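RNA-binding protein, putative (Trypanosoma brucei, PDB 6E4O) binds and remodels RNA through several surfaces of this RNA recognition motif, one domain of a longer RNA-editing protein that is probably an mRNA binder. Local coordinates at residues D13-H18 with E62-T67; T19-L24 with G28-C33. All blocks are in the same frame, centred on the assembly; numbering follows the deposited sequence.

Contact 1. Residues D13-H18 with E62-T67; sequences DETTWH and ELEGAT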
loop_
_atom_site.group_PDB
_atom_site.type_symbol
_atom_site.label_atom_id
_atom_site.label_comp_id
_atom_site.label_asym_id
_atom_site.label_seq_id
_atom_site.Cartn_x
_atom_site.Cartn_y
_atom_site.Cartn_z
ATOM N N ASP A 13 -0.628 10.463 9.765
ATOM C CA ASP A 13 0.663 10.952 10.235
ATOM C C ASP A 13 1.432 9.898 11.018
ATOM O O ASP A 13 2.661 9.915 11.053
ATOM C CB ASP A 13 0.480 12.178 11.138
ATOM C CG ASP A 13 0.012 13.398 10.379
ATOM O OD1 ASP A 13 0.108 13.401 9.142
ATOM O OD2 ASP A 13 -0.445 14.364 11.023
ATOM N N GLU A 14 0.700 9.003 11.669
ATOM C CA GLU A 14 1.302 8.046 12.584
ATOM C C GLU A 14 1.653 6.728 11.912
ATOM O O GLU A 14 2.263 5.859 12.530
ATOM C CB GLU A 14 0.355 7.769 13.755
ATOM C CG GLU A 14 0.122 8.961 14.681
ATOM C CD GLU A 14 -0.845 9.976 14.099
ATOM O OE1 GLU A 14 -0.795 11.152 14.519
ATOM O OE2 GLU A 14 -1.662 9.595 13.227
ATOM N N THR A 15 1.260 6.558 10.655
ATOM C CA THR A 15 1.415 5.247 10.034
ATOM C C THR A 15 2.822 5.035 9.505
ATOM O O THR A 15 3.341 5.859 8.759
ATOM C CB THR A 15 0.374 5.008 8.929
ATOM O OG1 THR A 15 -0.931 5.029 9.521
ATOM C CG2 THR A 15 0.609 3.654 8.262
ATOM N N THR A 16 3.442 3.933 9.916
ATOM C CA THR A 16 4.794 3.610 9.469
ATOM C C THR A 16 4.777 2.405 8.525
ATOM O O THR A 16 3.729 1.789 8.314
ATOM C CB THR A 16 5.738 3.348 10.663
ATOM O OG1 THR A 16 5.302 2.184 11.364
ATOM C CG2 THR A 16 5.744 4.534 11.623
ATOM N N TRP A 17 5.937 2.068 7.968
ATOM C CA TRP A 17 6.014 1.098 6.877
ATOM C C TRP A 17 5.457 -0.279 7.236
ATOM O O TRP A 17 4.734 -0.880 6.440
ATOM C CB TRP A 17 7.454 0.977 6.337
ATOM C CG TRP A 17 8.361 0.177 7.198
ATOM C CD1 TRP A 17 9.161 0.640 8.200
ATOM C CD2 TRP A 17 8.545 -1.244 7.158
ATOM N NE1 TRP A 17 9.837 -0.406 8.786
ATOM C CE2 TRP A 17 9.478 -1.572 8.161
ATOM C CE3 TRP A 17 8.016 -2.268 6.369
ATOM C CZ2 TRP A 17 9.893 -2.882 8.394
ATOM C CZ3 TRP A 17 8.427 -3.567 6.604
ATOM C CH2 TRP A 17 9.355 -3.862 7.608
ATOM N N HIS A 18 5.763 -0.777 8.429
ATOM C CA HIS A 18 5.385 -2.155 8.740
ATOM C C HIS A 18 3.877 -2.276 8.938
ATOM O O HIS A 18 3.277 -3.300 8.618
ATOM C CB HIS A 18 6.190 -2.724 9.917
ATOM C CG HIS A 18 5.502 -2.607 11.238
ATOM N ND1 HIS A 18 5.577 -1.473 12.018
ATOM C CD2 HIS A 18 4.733 -3.487 11.924
ATOM C CE1 HIS A 18 4.880 -1.658 13.126
ATOM N NE2 HIS A 18 4.357 -2.873 13.094
ATOM N N GLU A 62 -9.633 2.011 4.944
ATOM C CA GLU A 62 -9.128 2.793 6.062
ATOM C C GLU A 62 -8.007 2.069 6.795
ATOM O O GLU A 62 -8.107 0.873 7.089
ATOM C CB GLU A 62 -10.262 3.124 7.036
ATOM C CG GLU A 62 -9.969 4.340 7.890
ATOM C CD GLU A 62 -11.121 4.695 8.804
ATOM O OE1 GLU A 62 -11.950 5.543 8.412
ATOM O OE2 GLU A 62 -11.180 4.134 9.912
ATOM N N LEU A 63 -6.932 2.798 7.073
ATOM C CA LEU A 63 -5.832 2.280 7.877
ATOM C C LEU A 63 -5.491 3.292 8.960
ATOM O O LEU A 63 -5.177 4.454 8.672
ATOM C CB LEU A 63 -4.602 1.995 7.006
ATOM C CG LEU A 63 -3.330 1.539 7.744
ATOM C CD1 LEU A 63 -3.574 0.309 8.594
ATOM C CD2 LEU A 63 -2.200 1.288 6.751
ATOM N N GLU A 64 -5.574 2.858 10.213
ATOM C CA GLU A 64 -5.321 3.757 11.332
ATOM C C GLU A 64 -6.095 5.060 11.174
ATOM O O GLU A 64 -5.557 6.156 11.397
ATOM C CB GLU A 64 -3.824 4.028 11.480
ATOM C CG GLU A 64 -3.016 2.759 11.712
ATOM C CD GLU A 64 -1.652 3.026 12.336
ATOM O OE1 GLU A 64 -0.866 3.818 11.771
ATOM O OE2 GLU A 64 -1.361 2.434 13.395
ATOM N N GLY A 65 -7.357 4.923 10.768
ATOM C CA GLY A 65 -8.295 6.030 10.735
ATOM C C GLY A 65 -8.214 6.905 9.503
ATOM O O GLY A 65 -8.936 7.895 9.412
ATOM N N ALA A 66 -7.343 6.544 8.557
ATOM C CA ALA A 66 -7.160 7.323 7.336
ATOM C C ALA A 66 -7.485 6.498 6.095
ATOM O O ALA A 66 -7.075 5.344 5.991
ATOM C CB ALA A 66 -5.720 7.837 7.252
ATOM N N THR A 67 -8.199 7.105 5.148
ATOM C CA THR A 67 -8.567 6.434 3.904
ATOM C C THR A 67 -7.426 6.508 2.907
ATOM O O THR A 67 -6.924 7.595 2.611
ATOM C CB THR A 67 -9.787 7.093 3.260
ATOM O OG1 THR A 67 -10.891 7.003 4.162
ATOM C CG2 THR A 67 -10.140 6.405 1.951
HETATM O O HOH W 1 -3.771 7.250 13.146
HETATM O O HOH W 2 -2.788 5.225 7.513
#

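Contact 2. Residues T19-L24 with G28-C33; sequences TLKDHL and GEVTFC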
loop_
_atom_site.group_PDB
_atom_site.type_symbol
_atom_site.label_atom_id
_atom_site.label_comp_id
_atom_site.label_asym_id
_atom_site.label_seq_id
_atom_site.Cartn_x
_atom_site.Cartn_y
_atom_site.Cartn_z
ATOM N N THR A 19 3.267 -1.209 9.438
ATOM C CA THR A 19 1.814 -1.148 9.558
ATOM C C THR A 19 1.137 -1.144 8.186
ATOM O O THR A 19 0.130 -1.824 7.975
ATOM C CB THR A 19 1.396 0.092 10.356
ATOM O OG1 THR A 19 1.949 -0.007 11.672
ATOM C CG2 THR A 19 -0.119 0.197 10.443
ATOM N N LEU A 20 1.694 -0.380 7.255
ATOM C CA LEU A 20 1.195 -0.371 5.884
ATOM C C LEU A 20 1.380 -1.735 5.248
ATOM O O LEU A 20 0.491 -2.246 4.563
ATOM C CB LEU A 20 1.925 0.686 5.060
ATOM C CG LEU A 20 1.496 0.734 3.591
ATOM C CD1 LEU A 20 -0.007 0.973 3.479
ATOM C CD2 LEU A 20 2.270 1.822 2.854
ATOM N N LYS A 21 2.544 -2.329 5.475
ATOM C CA LYS A 21 2.822 -3.645 4.925
ATOM C C LYS A 21 1.781 -4.656 5.403
ATOM O O LYS A 21 1.243 -5.423 4.604
ATOM C CB LYS A 21 4.227 -4.118 5.300
ATOM C CG LYS A 21 4.541 -5.524 4.803
ATOM C CD LYS A 21 5.948 -5.940 5.190
ATOM C CE LYS A 21 6.254 -7.372 4.769
ATOM N NZ LYS A 21 7.677 -7.722 5.044
ATOM N N ASP A 22 1.490 -4.658 6.700
ATOM C CA ASP A 22 0.509 -5.600 7.229
ATOM C C ASP A 22 -0.871 -5.384 6.621
ATOM O O ASP A 22 -1.592 -6.347 6.347
ATOM C CB ASP A 22 0.429 -5.543 8.760
ATOM C CG ASP A 22 1.548 -6.312 9.431
ATOM O OD1 ASP A 22 2.149 -7.195 8.782
ATOM O OD2 ASP A 22 1.825 -6.035 10.615
ATOM N N HIS A 23 -1.245 -4.124 6.429
ATOM C CA HIS A 23 -2.518 -3.797 5.802
ATOM C C HIS A 23 -2.588 -4.393 4.387
ATOM O O HIS A 23 -3.593 -4.989 3.987
ATOM C CB HIS A 23 -2.709 -2.278 5.764
ATOM C CG HIS A 23 -4.037 -1.848 5.221
ATOM N ND1 HIS A 23 -5.221 -2.066 5.888
ATOM C CD2 HIS A 23 -4.356 -1.195 4.078
ATOM C CE1 HIS A 23 -6.222 -1.574 5.171
ATOM N NE2 HIS A 23 -5.722 -1.041 4.073
ATOM N N LEU A 24 -1.505 -4.243 3.638
ATOM C CA LEU A 24 -1.481 -4.645 2.236
ATOM C C LEU A 24 -1.252 -6.142 2.049
ATOM O O LEU A 24 -1.424 -6.675 0.951
ATOM C CB LEU A 24 -0.423 -3.833 1.482
ATOM C CG LEU A 24 -0.771 -2.351 1.362
ATOM C CD1 LEU A 24 0.413 -1.580 0.783
ATOM C CD2 LEU A 24 -2.010 -2.153 0.509
ATOM N N GLY A 28 -1.495 -9.565 -0.848
ATOM C CA GLY A 28 -0.411 -10.445 -1.244
ATOM C C GLY A 28 0.886 -10.159 -0.528
ATOM O O GLY A 28 0.919 -9.364 0.401
ATOM N N GLU A 29 1.958 -10.816 -0.963
ATOM C CA GLU A 29 3.252 -10.665 -0.309
ATOM C C GLU A 29 3.942 -9.374 -0.750
ATOM O O GLU A 29 3.994 -9.059 -1.929
ATOM C CB GLU A 29 4.139 -11.882 -0.587
ATOM C CG GLU A 29 5.509 -11.823 0.071
ATOM C CD GLU A 29 6.264 -13.141 -0.030
ATOM O OE1 GLU A 29 5.783 -14.057 -0.734
ATOM O OE2 GLU A 29 7.337 -13.261 0.601
ATOM N N VAL A 30 4.473 -8.638 0.214
ATOM C CA VAL A 30 5.090 -7.344 -0.052
ATOM C C VAL A 30 6.614 -7.452 -0.043
ATOM O O VAL A 30 7.196 -7.970 0.906
ATOM C CB VAL A 30 4.628 -6.310 1.003
ATOM C CG1 VAL A 30 5.350 -4.984 0.815
ATOM C CG2 VAL A 30 3.113 -6.129 0.932
ATOM N N THR A 31 7.258 -6.966 -1.101
ATOM C CA THR A 31 8.716 -7.047 -1.216
ATOM C C THR A 31 9.432 -5.708 -1.005
ATOM O O THR A 31 10.644 -5.672 -0.792
ATOM C CB THR A 31 9.147 -7.589 -2.592
ATOM O OG1 THR A 31 8.685 -6.699 -3.609
ATOM C CG2 THR A 31 8.565 -8.972 -2.839
ATOM N N PHE A 32 8.695 -4.612 -1.100
ATOM C CA PHE A 32 9.260 -3.275 -0.881
ATOM C C PHE A 32 8.159 -2.454 -0.245
ATOM O O PHE A 32 7.020 -2.495 -0.688
ATOM C CB PHE A 32 9.684 -2.641 -2.211
ATOM C CG PHE A 32 10.282 -1.261 -2.081
ATOM C CD1 PHE A 32 11.657 -1.085 -2.027
ATOM C CD2 PHE A 32 9.467 -0.132 -2.054
ATOM C CE1 PHE A 32 12.208 0.186 -1.927
ATOM C CE2 PHE A 32 10.008 1.144 -1.952
ATOM C CZ PHE A 32 11.385 1.301 -1.891
ATOM N N CYS A 33 8.478 -1.733 0.819
ATOM C CA CYS A 33 7.471 -0.894 1.451
ATOM C C CYS A 33 8.182 0.230 2.175
ATOM O O CYS A 33 8.795 0.018 3.222
ATOM C CB CYS A 33 6.618 -1.707 2.438
ATOM S SG CYS A 33 5.177 -0.804 3.011
HETATM O O HOH W 3 7.522 -10.031 3.542
#

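Contact 1. Residues D13-H18 with E62-T67
Thr15 and Glu64 meet through a single short bond: the hydroxyl OG1 of Thr15 donates to OE1 of Glu64 at 2.6 Å. The carboxylate receives it on the anti lone pair of OE1, the one directed away from OE2. Glu64 reaches over from the type I' turn (Leu63 to Ala66) of the hairpin between strands 62-63 and 66-70, and its chain is extended beyond CG, with chi2 at -160°, which carries the carboxylate across to the threonine. OE1 lies against the CA-CB side of Thr15 as well as its hydroxyl, 3.3 Å from CB. With OG1 of Thr15 beside the backbone N (chi1 -63°), CG2 meets both Glu64 OE1 and CD2 of Leu63, the latter at 4.0 Å. Two waters bridge the segments. One donates to Thr15 OG1, at 2.7 Å, and to the carbonyl O of Leu63. The other donates to Glu64 O and, at 3.2 Å, to Glu14 OE2. Ser12 OG is also hydrogen-bonded to Thr15 OG1, so this hydroxyl is gripped by Glu64, a water and Ser12 together. The contact thus ties the hairpin of the RNA recognition motif to the loop before helix 17-24. Glu14 OE2 lies 6.0 Å from Glu64 OE1, like charges not in contact. The neutral hydroxyl would help hold Glu64 as an anion, whereas Glu14 would, if anything, disfavour a second negative charge here.

Contact 2. Residues T19-L24 with G28-C33
The last turns of helix 17-24 run beside the chain that leads into strand 30-36, with CA atoms 6.4 Å apart at Lys21 and Cys33 and a weak backbone bond, 3.4 Å from Gly28 N to Leu24 O, near the helix end. Between these points Val30 directs its side chain at the helix. CG of Lys21 meets CB and CG1 of Val30, at 3.9 Å from CB, and the two side chains run past each other in opposite directions. The extended lysine chain carries CE and NZ on toward the carbonyl O of Val30, where NZ binds a water at 2.8 Å; that water in turn makes a weak bond to Val30 O. CG2 of Val30 also approaches CB of Leu24 at 4.3 Å. Cys33 has SG anti to its backbone N (chi1 -169°), which brings the sulfur to 3.9 Å from CD2 of Leu20 and alongside the backbone at Lys21. Leu20, Leu24, Val30 and Cys33 are all buried. Here the first helix of the RNA recognition motif packs on strand 30-36, which a classic beta bulge opposite Glu44 of strand 40-45 interrupts at Thr31 and Phe32. Strand 40-45 continues the core: Leu24 and Val30 both rest on Val43, and Leu20 on Ala41, while Leu20 also packs on Leu63 and Leu68.

In the fold
Contacts 1 and 2, whose centres are 12 Å apart, connect helix 17-24 and its leading loop to the two outermost strands of the antiparallel sheet, 62-63 through contact 1 and 30-36 through contact 2. They meet at the helix itself: Leu63 CD2 lies 3.7 Å from His23 CB, Glu64 CD is 3.7 Å from Thr19 CG2, and Trp17 O is 3.5 Å from Cys33 SG. Contact 2 is the buried, mostly apolar one, whereas contact 1 is partly buried and bridged by water. Together they seat the first helix on the sheet of the RNA recognition motif; no RNA is bound in this apo form.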